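Local coordinates for sphingomyelinase C (Streptomyces griseocarneus, PDB 7CNE), which belongs to the DNase I-like endonuclease/exonuclease/phosphatase superfamily, and is built as a sandwich of two mixed beta-sheets flanked by helices, at residues 225-236 with 282-293. Numbering follows the deposited sequence.
Sequences SFDTKENSIAAY and YTYTDLSGHYPV
Helix 232-236 passes strand 282-284 at 9.1 Å between axes, their directions 136° apart, while residues 225-227 run beside 289-291, where Tyr291 N donates to Ser225 O (2.8 Å). Asp286 grips the start of the helix. Its OD1 takes Ser232 OG on the anti lone pair (2.7 Å) and Ser232 N from above the carboxylate plane (2.8 Å). Ser232 OG in turn accepts from Thr285 N, its chi1 of 65° holding the hydroxyl between backbone N and carbonyl carbon. Asn231, the N-cap, works in two directions: OD1 accepts from Ala234 N within the helix, and ND2 donates to Ser288 O at 2.9 Å, almost in the amide plane. In this DNase I-like fold the 285-292 loop leads into strand 293-297 of one central sheet, and its His290 hydrogen-bonds Asp247 through ND1 and, through NE2, a succinic acid probably carried over from crystallisation. Phe226 sets CD1 over one face of that imidazole, the two planes inclined at 43°. Beyond the cap, Ile233 CD1 reaches Ser288 CA (3.5 Å). Farther along the helix, Tyr284 turns its edge to the face of Tyr236 in an offset edge-to-face pair, its OH 3.1 Å from Tyr236 CD2, and Tyr282 completes the aromatic cluster. A water donates to Glu230 O and Asp286 OD2 and accepts from Tyr291 OH, whose stronger polar partner is Gln267.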
loop_
_atom_site.group_PDB
_atom_site.type_symbol
_atom_site.label_atom_id
_atom_site.label_comp_id
_atom_site.label_asym_id
_atom_site.label_seq_id
_atom_site.Cartn_x
_atom_site.Cartn_y
_atom_site.Cartn_z
ATOM N N SER A 225 2.510 5.064 -11.860
ATOM C CA SER A 225 1.900 5.408 -10.581
ATOM C C SER A 225 2.834 6.215 -9.683
ATOM O O SER A 225 2.374 6.752 -8.669
ATOM C CB SER A 225 1.428 4.139 -9.857
ATOM O OG SER A 225 2.517 3.446 -9.285
ATOM N N PHE A 226 4.136 6.316 -10.014
ATOM C CA PHE A 226 5.054 7.230 -9.322
ATOM C C PHE A 226 5.718 8.121 -10.376
ATOM O O PHE A 226 6.852 7.874 -10.805
ATOM C CB PHE A 226 6.083 6.488 -8.479
ATOM C CG PHE A 226 6.866 7.394 -7.576
ATOM C CD1 PHE A 226 6.241 8.044 -6.523
ATOM C CD2 PHE A 226 8.217 7.623 -7.796
ATOM C CE1 PHE A 226 6.947 8.896 -5.691
ATOM C CE2 PHE A 226 8.929 8.476 -6.968
ATOM C CZ PHE A 226 8.292 9.110 -5.918
ATOM N N ASP A 227 5.005 9.176 -10.778
ATOM C CA ASP A 227 5.388 9.999 -11.928
ATOM C C ASP A 227 6.167 11.211 -11.427
ATOM O O ASP A 227 5.584 12.234 -11.058
ATOM C CB ASP A 227 4.155 10.414 -12.727
ATOM C CG ASP A 227 4.509 10.927 -14.121
ATOM O OD1 ASP A 227 5.572 11.565 -14.267
ATOM O OD2 ASP A 227 3.726 10.686 -15.067
ATOM N N THR A 228 7.497 11.093 -11.434
ATOM C CA THR A 228 8.383 12.179 -11.038
ATOM C C THR A 228 8.332 13.386 -11.977
ATOM O O THR A 228 8.995 14.392 -11.701
ATOM C CB THR A 228 9.813 11.647 -10.963
ATOM O OG1 THR A 228 10.142 11.038 -12.216
ATOM C CG2 THR A 228 9.907 10.589 -9.871
ATOM N N LYS A 229 7.584 13.320 -13.074
ATOM C CA LYS A 229 7.426 14.486 -13.938
ATOM C C LYS A 229 6.072 15.169 -13.758
ATOM O O LYS A 229 6.023 16.372 -13.477
ATOM C CB LYS A 229 7.634 14.089 -15.404
ATOM C CG LYS A 229 7.383 15.223 -16.393
ATOM C CD LYS A 229 7.332 14.713 -17.831
ATOM C CE LYS A 229 7.527 15.847 -18.832
ATOM N NZ LYS A 229 6.651 17.016 -18.521
ATOM N N GLU A 230 4.969 14.412 -13.859
ATOM C CA GLU A 230 3.619 14.973 -13.840
ATOM C C GLU A 230 2.999 15.078 -12.450
ATOM O O GLU A 230 2.032 15.827 -12.278
ATOM C CB GLU A 230 2.689 14.135 -14.721
ATOM C CG GLU A 230 3.055 14.162 -16.200
ATOM C CD GLU A 230 2.058 13.422 -17.081
ATOM O OE1 GLU A 230 0.835 13.464 -16.803
ATOM O OE2 GLU A 230 2.499 12.789 -18.066
ATOM N N ASN A 231 3.490 14.331 -11.465
ATOM C CA ASN A 231 2.966 14.432 -10.108
ATOM C C ASN A 231 3.753 15.511 -9.369
ATOM O O ASN A 231 4.981 15.432 -9.279
ATOM C CB ASN A 231 3.039 13.081 -9.385
ATOM C CG ASN A 231 2.514 13.152 -7.959
ATOM O OD1 ASN A 231 3.127 13.786 -7.105
ATOM N ND2 ASN A 231 1.374 12.512 -7.701
ATOM N N SER A 232 3.043 16.512 -8.831
ATOM C CA SER A 232 3.713 17.697 -8.292
ATOM C C SER A 232 4.522 17.394 -7.031
ATOM O O SER A 232 5.573 18.013 -6.813
ATOM C CB SER A 232 2.687 18.805 -8.024
ATOM O OG SER A 232 1.764 18.441 -7.016
ATOM N N ILE A 233 4.072 16.449 -6.197
ATOM C CA ILE A 233 4.860 16.066 -5.022
ATOM C C ILE A 233 6.075 15.236 -5.432
ATOM O O ILE A 233 7.197 15.476 -4.968
ATOM C CB ILE A 233 3.984 15.313 -4.001
ATOM C CG1 ILE A 233 2.930 16.255 -3.415
ATOM C CG2 ILE A 233 4.870 14.698 -2.890
ATOM C CD1 ILE A 233 1.932 15.574 -2.485
ATOM N N ALA A 234 5.873 14.232 -6.293
ATOM C CA ALA A 234 7.004 13.404 -6.701
ATOM C C ALA A 234 8.047 14.234 -7.441
ATOM O O ALA A 234 9.255 14.019 -7.272
ATOM C CB ALA A 234 6.538 12.233 -7.567
ATOM N N ALA A 235 7.596 15.193 -8.262
ATOM C CA ALA A 235 8.527 16.036 -9.006
ATOM C C ALA A 235 9.340 16.937 -8.085
ATOM O O ALA A 235 10.502 17.236 -8.382
ATOM C CB ALA A 235 7.775 16.879 -10.036
ATOM N N TYR A 236 8.752 17.376 -6.972
ATOM C CA TYR A 236 9.495 18.193 -6.020
ATOM C C TYR A 236 10.525 17.369 -5.261
ATOM O O TYR A 236 11.637 17.840 -4.999
ATOM C CB TYR A 236 8.535 18.861 -5.040
ATOM C CG TYR A 236 9.234 19.595 -3.926
ATOM C CD1 TYR A 236 9.931 20.771 -4.179
ATOM C CD2 TYR A 236 9.214 19.113 -2.626
ATOM C CE1 TYR A 236 10.578 21.456 -3.165
ATOM C CE2 TYR A 236 9.860 19.791 -1.604
ATOM C CZ TYR A 236 10.541 20.962 -1.882
ATOM O OH TYR A 236 11.190 21.646 -0.877
ATOM N N TYR A 282 5.350 26.817 -1.153
ATOM C CA TYR A 282 5.290 25.757 -2.147
ATOM C C TYR A 282 3.839 25.334 -2.318
ATOM O O TYR A 282 3.147 25.070 -1.328
ATOM C CB TYR A 282 6.153 24.560 -1.731
ATOM C CG TYR A 282 7.633 24.858 -1.655
ATOM C CD1 TYR A 282 8.423 24.846 -2.799
ATOM C CD2 TYR A 282 8.244 25.149 -0.438
ATOM C CE1 TYR A 282 9.785 25.119 -2.735
ATOM C CE2 TYR A 282 9.606 25.417 -0.362
ATOM C CZ TYR A 282 10.369 25.402 -1.514
ATOM O OH TYR A 282 11.719 25.673 -1.454
ATOM N N THR A 283 3.377 25.279 -3.566
ATOM C CA THR A 283 2.004 24.896 -3.875
ATOM C C THR A 283 1.999 23.592 -4.662
ATOM O O THR A 283 2.740 23.447 -5.635
ATOM C CB THR A 283 1.284 26.000 -4.660
ATOM O OG1 THR A 283 1.187 27.176 -3.845
ATOM C CG2 THR A 283 -0.125 25.547 -5.039
ATOM N N TYR A 284 1.158 22.652 -4.239
ATOM C CA TYR A 284 1.055 21.343 -4.868
ATOM C C TYR A 284 -0.375 21.101 -5.331
ATOM O O TYR A 284 -1.326 21.686 -4.803
ATOM C CB TYR A 284 1.487 20.233 -3.901
ATOM C CG TYR A 284 2.901 20.421 -3.400
ATOM C CD1 TYR A 284 3.158 21.095 -2.213
ATOM C CD2 TYR A 284 3.979 19.946 -4.135
ATOM C CE1 TYR A 284 4.467 21.282 -1.757
ATOM C CE2 TYR A 284 5.281 20.123 -3.690
ATOM C CZ TYR A 284 5.515 20.792 -2.503
ATOM O OH TYR A 284 6.810 20.963 -2.075
ATOM N N THR A 285 -0.518 20.224 -6.329
ATOM C CA THR A 285 -1.828 19.881 -6.874
ATOM C C THR A 285 -2.047 18.374 -6.877
ATOM O O THR A 285 -2.791 17.855 -7.711
ATOM C CB THR A 285 -2.014 20.446 -8.285
ATOM O OG1 THR A 285 -0.817 20.259 -9.042
ATOM C CG2 THR A 285 -2.373 21.943 -8.237
ATOM N N ASP A 286 -1.397 17.657 -5.955
ATOM C CA ASP A 286 -1.642 16.233 -5.756
ATOM C C ASP A 286 -1.690 15.947 -4.266
ATOM O O ASP A 286 -1.081 16.665 -3.466
ATOM C CB ASP A 286 -0.570 15.348 -6.403
ATOM C CG ASP A 286 -0.447 15.586 -7.890
ATOM O OD1 ASP A 286 0.281 16.522 -8.277
ATOM O OD2 ASP A 286 -1.091 14.846 -8.665
ATOM N N LEU A 287 -2.418 14.890 -3.900
ATOM C CA LEU A 287 -2.566 14.549 -2.493
ATOM C C LEU A 287 -1.441 13.652 -1.991
ATOM O O LEU A 287 -1.304 13.466 -0.776
ATOM C CB LEU A 287 -3.926 13.887 -2.254
ATOM C CG LEU A 287 -5.116 14.841 -2.443
ATOM C CD1 LEU A 287 -6.443 14.127 -2.217
ATOM C CD2 LEU A 287 -4.994 16.038 -1.513
ATOM N N SER A 288 -0.629 13.114 -2.888
ATOM C CA SER A 288 0.554 12.355 -2.505
ATOM C C SER A 288 1.449 12.273 -3.730
ATOM O O SER A 288 1.102 12.765 -4.810
ATOM C CB SER A 288 0.192 10.969 -1.956
ATOM O OG SER A 288 -0.084 10.048 -2.984
ATOM N N GLY A 289 2.620 11.661 -3.550
ATOM C CA GLY A 289 3.531 11.487 -4.660
ATOM C C GLY A 289 3.188 10.341 -5.581
ATOM O O GLY A 289 3.750 10.253 -6.677
ATOM N N HIS A 290 2.275 9.466 -5.163
ATOM C CA HIS A 290 1.802 8.356 -5.975
ATOM C C HIS A 290 0.430 8.681 -6.566
ATOM O O HIS A 290 -0.302 9.542 -6.071
ATOM C CB HIS A 290 1.709 7.072 -5.144
ATOM C CG HIS A 290 3.041 6.484 -4.774
ATOM N ND1 HIS A 290 3.479 5.270 -5.258
ATOM C CD2 HIS A 290 4.023 6.936 -3.955
ATOM C CE1 HIS A 290 4.673 5.001 -4.759
ATOM N NE2 HIS A 290 5.028 6.000 -3.970
ATOM N N TYR A 291 0.101 7.990 -7.607
ATOM C CA TYR A 291 -1.284 7.950 -8.027
ATOM C C TYR A 291 -1.972 6.718 -7.453
ATOM O O TYR A 291 -1.351 5.661 -7.314
ATOM C CB TYR A 291 -1.391 7.924 -9.555
ATOM C CG TYR A 291 -0.886 9.194 -10.208
ATOM C CD1 TYR A 291 -1.304 10.449 -9.758
ATOM C CD2 TYR A 291 0.009 9.139 -11.275
ATOM C CE1 TYR A 291 -0.838 11.623 -10.370
ATOM C CE2 TYR A 291 0.480 10.297 -11.883
ATOM C CZ TYR A 291 0.054 11.530 -11.428
ATOM O OH TYR A 291 0.528 12.670 -12.043
ATOM N N PRO A 292 -3.253 6.834 -7.110
ATOM C CA PRO A 292 -4.012 5.653 -6.693
ATOM C C PRO A 292 -4.114 4.635 -7.822
ATOM O O PRO A 292 -4.160 4.978 -9.008
ATOM C CB PRO A 292 -5.390 6.226 -6.336
ATOM C CG PRO A 292 -5.507 7.459 -7.212
ATOM C CD PRO A 292 -4.102 8.037 -7.189
ATOM N N VAL A 293 -4.133 3.364 -7.437
ATOM C CA VAL A 293 -4.361 2.263 -8.361
ATOM C C VAL A 293 -5.648 1.574 -7.935
ATOM O O VAL A 293 -5.781 1.151 -6.780
ATOM C CB VAL A 293 -3.182 1.278 -8.378
ATOM C CG1 VAL A 293 -3.559 0.001 -9.134
ATOM C CG2 VAL A 293 -1.965 1.946 -8.991
HETATM O O HOH W 1 2.655 9.819 -9.119
HETATM O O HOH W 2 -0.569 14.938 -11.167
#